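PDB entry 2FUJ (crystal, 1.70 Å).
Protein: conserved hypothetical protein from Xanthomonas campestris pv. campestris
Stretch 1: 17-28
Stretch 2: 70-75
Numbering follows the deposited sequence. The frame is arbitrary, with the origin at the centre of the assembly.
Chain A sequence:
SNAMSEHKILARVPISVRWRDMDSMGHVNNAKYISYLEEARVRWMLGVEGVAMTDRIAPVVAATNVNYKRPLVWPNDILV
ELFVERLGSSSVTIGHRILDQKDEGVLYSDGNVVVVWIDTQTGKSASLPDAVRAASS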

# COMPACT_ATOMS: atom_id res chain seq x y z
N VAL A 17 9.13 -4.60 9.72
CA VAL A 17 8.08 -5.12 8.85
C VAL A 17 6.75 -4.79 9.51
O VAL A 17 6.66 -4.75 10.74
CB VAL A 17 8.21 -6.66 8.68
CG1 VAL A 17 6.96 -7.22 8.00
CG2 VAL A 17 9.42 -6.98 7.84
N ARG A 18 5.72 -4.55 8.70
CA ARG A 18 4.40 -4.24 9.22
C ARG A 18 3.46 -5.40 8.91
O ARG A 18 3.64 -6.10 7.92
CB ARG A 18 3.86 -2.96 8.58
CG ARG A 18 4.56 -1.68 8.98
CD ARG A 18 4.05 -0.53 8.14
NE ARG A 18 4.81 0.71 8.33
CZ ARG A 18 4.63 1.80 7.59
NH1 ARG A 18 3.73 1.81 6.62
NH2 ARG A 18 5.36 2.88 7.83
N TRP A 19 2.46 -5.58 9.76
CA TRP A 19 1.51 -6.66 9.58
C TRP A 19 0.84 -6.55 8.21
O TRP A 19 0.63 -7.56 7.53
CB TRP A 19 0.46 -6.62 10.70
CG TRP A 19 -0.45 -7.80 10.73
CD1 TRP A 19 -0.19 -9.03 11.25
CD2 TRP A 19 -1.76 -7.86 10.18
NE1 TRP A 19 -1.27 -9.87 11.06
CE2 TRP A 19 -2.25 -9.17 10.40
CE3 TRP A 19 -2.58 -6.94 9.52
CZ2 TRP A 19 -3.52 -9.58 9.98
CZ3 TRP A 19 -3.84 -7.35 9.10
CH2 TRP A 19 -4.29 -8.65 9.33
N ARG A 20 0.50 -5.33 7.81
CA ARG A 20 -0.14 -5.07 6.52
C ARG A 20 0.75 -5.43 5.33
O ARG A 20 0.28 -5.49 4.19
CB ARG A 20 -0.55 -3.59 6.45
CG ARG A 20 -0.95 -3.07 5.07
CD ARG A 20 -2.19 -3.78 4.54
NE ARG A 20 -2.44 -3.47 3.14
CZ ARG A 20 -2.93 -4.34 2.26
NH1 ARG A 20 -3.25 -5.57 2.64
NH2 ARG A 20 -3.08 -3.98 0.99
N ASP A 21 2.04 -5.66 5.59
CA ASP A 21 2.99 -6.01 4.53
C ASP A 21 2.67 -7.37 3.94
O ASP A 21 3.01 -7.66 2.80
CB ASP A 21 4.42 -6.02 5.06
CG ASP A 21 5.00 -4.62 5.27
OD1 ASP A 21 6.09 -4.53 5.87
OD2 ASP A 21 4.39 -3.62 4.85
N MET A 22 2.02 -8.22 4.73
CA MET A 22 1.68 -9.56 4.26
C MET A 22 0.44 -9.54 3.38
O MET A 22 -0.38 -8.64 3.46
CB MET A 22 1.46 -10.50 5.45
CG MET A 22 2.67 -10.68 6.37
SD MET A 22 2.44 -12.00 7.60
CE MET A 22 1.24 -11.25 8.70
N ASP A 23 0.33 -10.55 2.52
CA ASP A 23 -0.84 -10.66 1.66
C ASP A 23 -1.67 -11.85 2.12
O ASP A 23 -1.35 -12.49 3.12
CB ASP A 23 -0.42 -10.80 0.19
CG ASP A 23 0.49 -11.98 -0.06
OD1 ASP A 23 1.31 -11.91 -1.01
OD2 ASP A 23 0.39 -12.98 0.68
N SER A 24 -2.75 -12.13 1.40
CA SER A 24 -3.63 -13.23 1.77
C SER A 24 -2.97 -14.61 1.83
O SER A 24 -3.55 -15.56 2.35
CB SER A 24 -4.82 -13.27 0.82
OG SER A 24 -4.37 -13.34 -0.53
N MET A 25 -1.77 -14.72 1.30
CA MET A 25 -1.08 -16.00 1.30
C MET A 25 -0.24 -16.18 2.56
O MET A 25 0.42 -17.21 2.73
CB MET A 25 -0.22 -16.14 0.05
CG MET A 25 -1.02 -15.99 -1.24
SD MET A 25 -0.18 -16.71 -2.66
CE MET A 25 -1.07 -18.23 -2.76
N GLY A 26 -0.28 -15.19 3.45
CA GLY A 26 0.44 -15.28 4.70
C GLY A 26 1.91 -14.91 4.74
O GLY A 26 2.59 -15.24 5.72
N HIS A 27 2.41 -14.25 3.70
CA HIS A 27 3.81 -13.86 3.67
C HIS A 27 3.91 -12.44 3.12
O HIS A 27 3.00 -11.98 2.44
CB HIS A 27 4.62 -14.79 2.76
CG HIS A 27 4.42 -16.24 3.04
ND1 HIS A 27 3.43 -16.98 2.43
CD2 HIS A 27 5.10 -17.10 3.83
CE1 HIS A 27 3.51 -18.24 2.84
NE2 HIS A 27 4.52 -18.34 3.69
N VAL A 28 4.99 -11.74 3.41
CA VAL A 28 5.14 -10.39 2.90
C VAL A 28 5.03 -10.40 1.37
O VAL A 28 5.67 -11.20 0.70
CB VAL A 28 6.49 -9.77 3.30
CG1 VAL A 28 6.67 -8.42 2.63
CG2 VAL A 28 6.54 -9.62 4.81
N ARG A 70 13.27 -16.84 0.14
CA ARG A 70 12.46 -17.55 1.13
C ARG A 70 11.44 -16.56 1.66
O ARG A 70 11.69 -15.35 1.68
CB ARG A 70 13.33 -18.09 2.27
CG ARG A 70 14.13 -17.04 3.03
CD ARG A 70 15.19 -17.72 3.88
NE ARG A 70 14.61 -18.71 4.79
CZ ARG A 70 15.31 -19.46 5.63
NH1 ARG A 70 16.63 -19.35 5.69
NH2 ARG A 70 14.69 -20.32 6.42
N PRO A 71 10.27 -17.06 2.07
CA PRO A 71 9.20 -16.21 2.59
C PRO A 71 9.51 -15.48 3.88
O PRO A 71 10.17 -16.01 4.78
CB PRO A 71 8.04 -17.19 2.75
CG PRO A 71 8.72 -18.46 3.10
CD PRO A 71 9.90 -18.48 2.15
N LEU A 72 9.03 -14.25 3.94
CA LEU A 72 9.21 -13.38 5.10
C LEU A 72 7.85 -13.23 5.76
O LEU A 72 6.84 -13.00 5.09
CB LEU A 72 9.72 -12.01 4.65
CG LEU A 72 9.64 -10.85 5.65
CD1 LEU A 72 10.58 -11.08 6.82
CD2 LEU A 72 10.01 -9.57 4.93
N VAL A 73 7.80 -13.39 7.08
CA VAL A 73 6.55 -13.25 7.79
C VAL A 73 6.68 -12.31 8.99
O VAL A 73 7.73 -12.25 9.63
CB VAL A 73 6.03 -14.62 8.29
CG1 VAL A 73 5.86 -15.56 7.11
CG2 VAL A 73 6.99 -15.22 9.30
N TRP A 74 5.62 -11.56 9.25
CA TRP A 74 5.59 -10.65 10.37
C TRP A 74 5.59 -11.59 11.59
O TRP A 74 5.06 -12.70 11.51
CB TRP A 74 4.29 -9.84 10.30
CG TRP A 74 4.08 -8.86 11.40
CD1 TRP A 74 4.39 -7.53 11.38
CD2 TRP A 74 3.44 -9.11 12.65
NE1 TRP A 74 3.97 -6.94 12.55
CE2 TRP A 74 3.39 -7.88 13.35
CE3 TRP A 74 2.91 -10.25 13.26
CZ2 TRP A 74 2.83 -7.77 14.62
CZ3 TRP A 74 2.34 -10.14 14.52
CH2 TRP A 74 2.31 -8.91 15.19
N PRO A 75 6.17 -11.16 12.72
CA PRO A 75 6.82 -9.88 13.02
C PRO A 75 8.35 -9.85 12.86
O PRO A 75 9.02 -9.12 13.59
CB PRO A 75 6.41 -9.63 14.46
CG PRO A 75 6.54 -11.01 15.03
CD PRO A 75 5.95 -11.92 13.97
O HOH W 1 7.65 -13.11 1.46

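Trp74 is the main bump of stretch 2, and it gives up more surface to this contact than any other residue. Its CA-to-CB bond points toward stretch 1, and its indole lies against the backbone from Val17 to Trp19. Trp74 CD1 comes within 3.2 Å of Trp19 N. Trp19 CB sits over the five-membered ring of Trp74, 4.0 Å from the ring centroid and almost on its normal. The Trp19 indole then stands nearly perpendicular, at 88°, with its edge toward the Trp74 face; Trp19 CD1 lies 3.9 Å from Trp74 CE3.

Met22 packs beside the root of this side chain. Met22 CE is 3.7 Å from Trp74 CB, and Met22 SD accepts a weak hydrogen bond from Trp74 N at 3.6 Å.

Leu72 packs against both Val28 and Val17. Leu72 CG is 3.4 Å from Val28 CG2, and Leu72 CD2 is 3.9 Å from Val17 CG2. The backbones are pinned here: Val28 N donates a nearly straight hydrogen bond to Leu72 O, at 2.8 Å. A water extends the link, donating to Val28 O and accepting from Leu72 N.

The His27 ring packs against Pro71 and Val73. His27 CD2 is 3.1 Å from Pro71 CB, a tight approach, and 3.7 Å from Val73 CG1.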